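Protein Niban 2 (Homo sapiens, PDB 7CTP) may help suppress apoptosis and promote melanoma cell invasion, and is represented here by most of its length, including the PH domain. Local coordinates at residues A[89-92]-A[93-97]; A[123-126]-A[127-131]; A[238-241]-A[242-246]. All blocks are in the same frame, centred on the assembly; numbering follows the deposited sequence.

Contact 1: residues A[89-92]-A[93-97]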
loop_
_atom_site.group_PDB
_atom_site.type_symbol
_atom_site.label_atom_id
_atom_site.label_comp_id
_atom_site.label_asym_id
_atom_site.label_seq_id
_atom_site.Cartn_x
_atom_site.Cartn_y
_atom_site.Cartn_z
ATOM N N SER A 89 -14.606 9.488 19.466
ATOM C CA SER A 89 -13.948 8.903 18.309
ATOM C C SER A 89 -13.051 7.770 18.783
ATOM O O SER A 89 -12.252 7.953 19.705
ATOM C CB SER A 89 -13.146 9.964 17.555
ATOM O OG SER A 89 -12.159 9.370 16.736
ATOM N N LEU A 90 -13.192 6.602 18.161
ATOM C CA LEU A 90 -12.530 5.389 18.617
ATOM C C LEU A 90 -11.849 4.711 17.441
ATOM O O LEU A 90 -12.433 4.611 16.357
ATOM C CB LEU A 90 -13.539 4.433 19.272
ATOM C CG LEU A 90 -13.059 3.206 20.055
ATOM C CD1 LEU A 90 -14.121 2.806 21.050
ATOM C CD2 LEU A 90 -12.743 2.031 19.142
ATOM N N VAL A 91 -10.627 4.243 17.660
ATOM C CA VAL A 91 -9.908 3.464 16.656
ATOM C C VAL A 91 -9.809 2.019 17.133
ATOM O O VAL A 91 -9.004 1.719 18.023
ATOM C CB VAL A 91 -8.512 4.037 16.383
ATOM C CG1 VAL A 91 -7.759 3.124 15.418
ATOM C CG2 VAL A 91 -8.625 5.446 15.807
ATOM N N PRO A 92 -10.588 1.099 16.568
ATOM C CA PRO A 92 -10.512 -0.305 17.001
ATOM C C PRO A 92 -9.237 -1.004 16.564
ATOM O O PRO A 92 -8.384 -0.424 15.888
ATOM C CB PRO A 92 -11.736 -0.950 16.333
ATOM C CG PRO A 92 -12.585 0.175 15.841
ATOM C CD PRO A 92 -11.645 1.307 15.567
ATOM N N HIS A 93 -9.127 -2.284 16.935
ATOM C CA HIS A 93 -7.957 -3.097 16.609
ATOM C C HIS A 93 -7.630 -3.093 15.119
ATOM O O HIS A 93 -6.473 -3.305 14.739
ATOM C CB HIS A 93 -8.193 -4.543 17.056
ATOM C CG HIS A 93 -9.317 -5.213 16.319
ATOM N ND1 HIS A 93 -9.112 -6.071 15.256
ATOM C CD2 HIS A 93 -10.660 -5.114 16.469
ATOM C CE1 HIS A 93 -10.281 -6.484 14.794
ATOM N NE2 HIS A 93 -11.235 -5.921 15.515
ATOM N N ASN A 94 -8.631 -2.901 14.259
ATOM C CA ASN A 94 -8.422 -2.987 12.820
ATOM C C ASN A 94 -8.269 -1.623 12.156
ATOM O O ASN A 94 -8.337 -1.539 10.926
ATOM C CB ASN A 94 -9.562 -3.766 12.158
ATOM C CG ASN A 94 -10.920 -3.120 12.358
ATOM O OD1 ASN A 94 -11.032 -1.997 12.858
ATOM N ND2 ASN A 94 -11.969 -3.834 11.961
ATOM N N TYR A 95 -8.088 -0.560 12.941
ATOM C CA TYR A 95 -7.699 0.762 12.440
ATOM C C TYR A 95 -8.796 1.435 11.620
ATOM O O TYR A 95 -8.519 2.332 10.814
ATOM C CB TYR A 95 -6.396 0.693 11.635
ATOM C CG TYR A 95 -5.169 0.643 12.514
ATOM C CD1 TYR A 95 -4.718 1.783 13.173
ATOM C CD2 TYR A 95 -4.464 -0.544 12.692
ATOM C CE1 TYR A 95 -3.588 1.746 13.983
ATOM C CE2 TYR A 95 -3.338 -0.590 13.497
ATOM C CZ TYR A 95 -2.907 0.554 14.139
ATOM O OH TYR A 95 -1.784 0.506 14.941
ATOM N N GLY A 96 -10.048 1.032 11.813
ATOM C CA GLY A 96 -11.142 1.881 11.400
ATOM C C GLY A 96 -11.223 3.112 12.279
ATOM O O GLY A 96 -10.640 3.174 13.361
ATOM N N LEU A 97 -11.910 4.136 11.794
ATOM C CA LEU A 97 -12.177 5.324 12.596
ATOM C C LEU A 97 -13.675 5.343 12.871
ATOM O O LEU A 97 -14.478 5.495 11.944
ATOM C CB LEU A 97 -11.705 6.590 11.881
ATOM C CG LEU A 97 -12.039 7.918 12.555
ATOM C CD1 LEU A 97 -11.440 7.977 13.963
ATOM C CD2 LEU A 97 -11.555 9.076 11.708
#

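Contact 2: residues A[123-126]-A[127-131]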
loop_
_atom_site.group_PDB
_atom_site.type_symbol
_atom_site.label_atom_id
_atom_site.label_comp_id
_atom_site.label_asym_id
_atom_site.label_seq_id
_atom_site.Cartn_x
_atom_site.Cartn_y
_atom_site.Cartn_z
ATOM N N ILE A 123 -3.994 13.619 5.355
ATOM C CA ILE A 123 -4.336 14.484 6.487
ATOM C C ILE A 123 -3.814 15.888 6.232
ATOM O O ILE A 123 -2.652 16.061 5.850
ATOM C CB ILE A 123 -3.765 13.944 7.809
ATOM C CG1 ILE A 123 -4.344 12.571 8.139
ATOM C CG2 ILE A 123 -4.048 14.928 8.953
ATOM C CD1 ILE A 123 -3.455 11.784 9.095
ATOM N N LEU A 124 -4.664 16.890 6.462
ATOM C CA LEU A 124 -4.266 18.295 6.442
ATOM C C LEU A 124 -4.455 18.872 7.837
ATOM O O LEU A 124 -5.430 18.546 8.523
ATOM C CB LEU A 124 -5.097 19.109 5.436
ATOM C CG LEU A 124 -5.038 18.837 3.931
ATOM C CD1 LEU A 124 -3.608 18.776 3.425
ATOM C CD2 LEU A 124 -5.807 17.565 3.571
ATOM N N THR A 125 -3.529 19.732 8.268
ATOM C CA THR A 125 -3.642 20.337 9.592
ATOM C C THR A 125 -3.950 21.830 9.533
ATOM O O THR A 125 -3.732 22.541 10.522
ATOM C CB THR A 125 -2.371 20.106 10.411
ATOM O OG1 THR A 125 -1.247 20.574 9.669
ATOM C CG2 THR A 125 -2.176 18.634 10.694
ATOM N N SER A 126 -4.437 22.327 8.398
ATOM C CA SER A 126 -4.915 23.701 8.343
ATOM C C SER A 126 -5.997 23.802 7.282
ATOM O O SER A 126 -5.974 23.083 6.273
ATOM C CB SER A 126 -3.767 24.688 8.078
ATOM O OG SER A 126 -3.605 24.978 6.703
ATOM N N VAL A 127 -6.966 24.679 7.541
ATOM C CA VAL A 127 -8.044 24.876 6.582
ATOM C C VAL A 127 -7.487 25.404 5.267
ATOM O O VAL A 127 -7.924 25.001 4.182
ATOM C CB VAL A 127 -9.120 25.813 7.158
ATOM C CG1 VAL A 127 -10.141 26.137 6.083
ATOM C CG2 VAL A 127 -9.804 25.161 8.345
ATOM N N ASP A 128 -6.501 26.308 5.340
ATOM C CA ASP A 128 -5.986 26.898 4.110
ATOM C C ASP A 128 -5.310 25.853 3.238
ATOM O O ASP A 128 -5.478 25.859 2.013
ATOM C CB ASP A 128 -5.010 28.021 4.415
ATOM C CG ASP A 128 -4.738 28.866 3.204
ATOM O OD1 ASP A 128 -5.706 29.458 2.670
ATOM O OD2 ASP A 128 -3.573 28.904 2.763
ATOM N N GLN A 129 -4.534 24.957 3.856
ATOM C CA GLN A 129 -3.937 23.849 3.114
ATOM C C GLN A 129 -4.994 23.038 2.388
ATOM O O GLN A 129 -4.780 22.604 1.250
ATOM C CB GLN A 129 -3.172 22.926 4.058
ATOM C CG GLN A 129 -1.769 23.332 4.386
ATOM C CD GLN A 129 -1.106 22.319 5.295
ATOM O OE1 GLN A 129 -1.741 21.352 5.736
ATOM N NE2 GLN A 129 0.169 22.529 5.581
ATOM N N TYR A 130 -6.126 22.792 3.053
ATOM C CA TYR A 130 -7.206 22.012 2.453
ATOM C C TYR A 130 -7.848 22.763 1.295
ATOM O O TYR A 130 -8.079 22.195 0.222
ATOM C CB TYR A 130 -8.246 21.672 3.512
ATOM C CG TYR A 130 -9.513 21.078 2.960
ATOM C CD1 TYR A 130 -9.540 19.770 2.461
ATOM C CD2 TYR A 130 -10.687 21.822 2.926
ATOM C CE1 TYR A 130 -10.718 19.225 1.949
ATOM C CE2 TYR A 130 -11.855 21.296 2.415
ATOM C CZ TYR A 130 -11.866 19.997 1.927
ATOM O OH TYR A 130 -13.039 19.493 1.425
ATOM N N LEU A 131 -8.147 24.046 1.499
ATOM C CA LEU A 131 -8.745 24.844 0.433
ATOM C C LEU A 131 -7.807 24.976 -0.756
ATOM O O LEU A 131 -8.265 25.039 -1.900
ATOM C CB LEU A 131 -9.129 26.231 0.963
ATOM C CG LEU A 131 -10.248 26.250 2.011
ATOM C CD1 LEU A 131 -10.491 27.680 2.449
ATOM C CD2 LEU A 131 -11.526 25.628 1.477
#

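Contact 3: residues A[238-241]-A[242-246]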
loop_
_atom_site.group_PDB
_atom_site.type_symbol
_atom_site.label_atom_id
_atom_site.label_comp_id
_atom_site.label_asym_id
_atom_site.label_seq_id
_atom_site.Cartn_x
_atom_site.Cartn_y
_atom_site.Cartn_z
ATOM N N ASN A 238 -11.049 3.203 -7.367
ATOM C CA ASN A 238 -10.144 4.280 -7.753
ATOM C C ASN A 238 -9.876 4.257 -9.256
ATOM O O ASN A 238 -9.787 5.313 -9.893
ATOM C CB ASN A 238 -8.816 4.179 -7.001
ATOM C CG ASN A 238 -8.946 4.379 -5.493
ATOM O OD1 ASN A 238 -9.931 4.941 -4.985
ATOM N ND2 ASN A 238 -7.930 3.916 -4.762
ATOM N N LEU A 239 -9.688 3.062 -9.825
ATOM C CA LEU A 239 -9.460 2.929 -11.264
ATOM C C LEU A 239 -10.613 3.517 -12.066
ATOM O O LEU A 239 -10.399 4.285 -13.015
ATOM C CB LEU A 239 -9.275 1.455 -11.614
ATOM C CG LEU A 239 -8.852 1.102 -13.041
ATOM C CD1 LEU A 239 -7.394 1.504 -13.284
ATOM C CD2 LEU A 239 -9.039 -0.391 -13.244
ATOM N N VAL A 240 -11.846 3.128 -11.715
ATOM C CA VAL A 240 -13.033 3.638 -12.402
ATOM C C VAL A 240 -13.148 5.151 -12.241
ATOM O O VAL A 240 -13.395 5.870 -13.218
ATOM C CB VAL A 240 -14.298 2.923 -11.893
ATOM C CG1 VAL A 240 -15.558 3.575 -12.486
ATOM C CG2 VAL A 240 -14.252 1.446 -12.257
ATOM N N MET A 241 -13.007 5.655 -11.007
ATOM C CA MET A 241 -13.150 7.097 -10.783
ATOM C C MET A 241 -12.103 7.891 -11.553
ATOM O O MET A 241 -12.399 8.971 -12.081
ATOM C CB MET A 241 -13.060 7.433 -9.295
ATOM C CG MET A 241 -14.200 6.882 -8.434
ATOM S SD MET A 241 -15.846 7.451 -8.919
ATOM C CE MET A 241 -15.740 9.198 -8.498
ATOM N N GLU A 242 -10.871 7.381 -11.616
ATOM C CA GLU A 242 -9.837 8.072 -12.383
ATOM C C GLU A 242 -10.253 8.218 -13.839
ATOM O O GLU A 242 -10.062 9.275 -14.452
ATOM C CB GLU A 242 -8.510 7.322 -12.272
ATOM C CG GLU A 242 -7.406 7.844 -13.200
ATOM C CD GLU A 242 -6.136 7.002 -13.139
ATOM O OE1 GLU A 242 -6.211 5.758 -13.244
ATOM O OE2 GLU A 242 -5.054 7.600 -12.976
ATOM N N GLU A 243 -10.859 7.180 -14.395
ATOM C CA GLU A 243 -11.215 7.197 -15.803
ATOM C C GLU A 243 -12.462 8.037 -16.060
ATOM O O GLU A 243 -12.509 8.804 -17.032
ATOM C CB GLU A 243 -11.411 5.764 -16.297
ATOM C CG GLU A 243 -11.577 5.648 -17.797
ATOM C CD GLU A 243 -11.343 4.245 -18.315
ATOM O OE1 GLU A 243 -10.517 3.508 -17.730
ATOM O OE2 GLU A 243 -11.991 3.885 -19.320
ATOM N N LEU A 244 -13.474 7.920 -15.200
ATOM C CA LEU A 244 -14.760 8.566 -15.451
ATOM C C LEU A 244 -14.847 9.986 -14.921
ATOM O O LEU A 244 -15.662 10.767 -15.425
ATOM C CB LEU A 244 -15.894 7.751 -14.828
ATOM C CG LEU A 244 -16.118 6.362 -15.406
ATOM C CD1 LEU A 244 -17.460 5.811 -14.952
ATOM C CD2 LEU A 244 -16.040 6.407 -16.935
ATOM N N GLY A 245 -14.042 10.331 -13.912
ATOM C CA GLY A 245 -14.078 11.634 -13.278
ATOM C C GLY A 245 -14.025 12.828 -14.217
ATOM O O GLY A 245 -14.867 13.734 -14.138
ATOM N N PRO A 246 -13.028 12.867 -15.114
ATOM C CA PRO A 246 -12.898 14.037 -15.999
ATOM C C PRO A 246 -14.144 14.361 -16.804
ATOM O O PRO A 246 -14.581 15.518 -16.816
ATOM C CB PRO A 246 -11.723 13.647 -16.902
ATOM C CG PRO A 246 -10.880 12.801 -16.040
ATOM C CD PRO A 246 -11.860 11.974 -15.236
HETATM O O HOH W 1 -7.989 4.482 -14.477
#

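Contact 1: residues A[89-92]-A[93-97]
V91 lies against Y95 and L97 where strand 84-91 gives way to the turn that leads into strand 97-100, a beta-hairpin connection in the PH domain. The tight part is the inner side, where P92 CD comes to 3.1 Å from G96 O and L97 CD1 lies 3.2 Å from S89 OG. Beside these close approaches V91 adds ordinary apolar packing. CG1 of V91, anti to its backbone N (chi1 175°), is directed at the turn and meets Y95 CD1 at 4.0 Å, while CG2, the other branch, touches L97 CD1 at 4.2 Å. C189 and V185 of helix 176-194 cover the same valine. The Y95 side chain extends the buried side, touching Y396 and D188 and meeting the H192 ring.

The chain reverses through a type I beta turn from P92 to Y95. Its closing bond runs from Y95 N to P92 O (3.0 Å, 166° at the hydrogen); it is nearly straight at the proton, but the donor stands well above the carbonyl plane. At the last residue of the turn, Y95, phi is positive (69°), which swings G96 back beside the strand. There the G96 carbonyl accepts a CA-H...O contact from V91 CA at 3.4 Å.

The outer side is looser. H93 and N94 are exposed, and N94 OD1 passes 3.7 Å from P92 CB before taking a weak, long bond from G96 N. The carbonyl oxygens of H93 and N94 are each hydrogen-bonded to glycerol, probably from the crystallisation liquor.

Both S89 OG and G96 O are buried without a conventional hydrogen-bonding partner in the model. The V91 CA-H...O contact may partly compensate G96 O, and between the two segments the one strong hydrogen bond is backbone to backbone, Y95 N to P92 O.

Contact 2: residues A[123-126]-A[127-131]
S126 is the N-cap of helix 127-134, and its side chain receives the amide of Q129 as the chain leaves strand 122-124, an edge strand of the PH-domain sheet. Two good hydrogen bonds start the helix. S126 OG accepts from Q129 N at 3.0 Å, with an angle of 166° at the hydrogen, and S126 O takes Y130 N at 3.2 Å in the first turn, the donor tilted only moderately from the carbonyl plane. One residue thus receives two successive amides at the helix start. An alanine at the cap would remove the hydroxyl, which would probably leave Q129 N without its acceptor and fray the first turn.

A weaker polar link runs back to the strand end. With CG beside its backbone N (chi1 -84°) and the chain extended beyond, Q129 reaches over the serine, CB and CG each 3.4 Å from S126 OG, and offers OE1 to T125 N in a weak, long bond of 3.5 Å. The Q129 and T125 side chains lie side by side, pointing the same way. L124 CD1 also approaches Q129 OE1, at 3.9 Å.

With CG anti to the backbone N (chi1 170°), the Y130 ring leads away from the strand end, and its hydroxyl is hydrogen-bonded to Y170 OH and H168 ND1. Apolar contact with this residue comes from L124, which also touches W162 of the neighbouring strand. L124 CG meets Y130 CB at 4.3 Å, while CD2 is placed at the edge of the tyrosine ring, near its plane.

Contact 3: residues A[238-241]-A[242-246]
V240 and L244 lie side by side one turn apart on helix 232-252, their side chains pointing the same way. A chi1 of 173° turns V240 CG1 away from its own amide and onto L244 CD1, 3.8 Å off. L244 places CG beside its own backbone N, which also brings CG to 3.5 Å from V240 O. T20 touches both side chains and I23 also touches L244, so this face packs on helix 10-48.

M241 takes a different course: bent at chi2 and chi3 (-59° and -68°), it packs on V274 and S271 of helix 260-337. The two glutamates both begin anti to the backbone N and run extended, yet their carboxylates part. E242 forms a salt bridge with R216, whereas E243 OE1 bonds to Y215 OH, both partners on helix 204-218.

Backbone i to i+4 bonds join N238 to E242 through M241 to G245, where G245 N meets M241 O at 2.8 Å; the series breaks at the P246 kink. A water donates to E242 OE1 and also to the L239 carbonyl, with its oxygen 2.8 Å from L239 O.

How the contacts relate
Following the chain from the N terminus, contact 1 comes first and closes the short turn between strands 84-91 and 97-100. Contact 2 follows at an outermost strand of the same sheet, where strand 122-124 passes into helix 127-134, whereas contact 1 links two strands lying inward of strand 114-116. Both lie in the PH domain, their centres 23 Å apart, and helix 176-194 touches residues of each. Contact 3 closes no loop but spans successive turns of helix 232-252, with helices 10-48, 204-218 and 260-337 around it. The last of these also touches Y130 and L131 of contact 2. The three are in series, neither nested nor crossed, and none touches another.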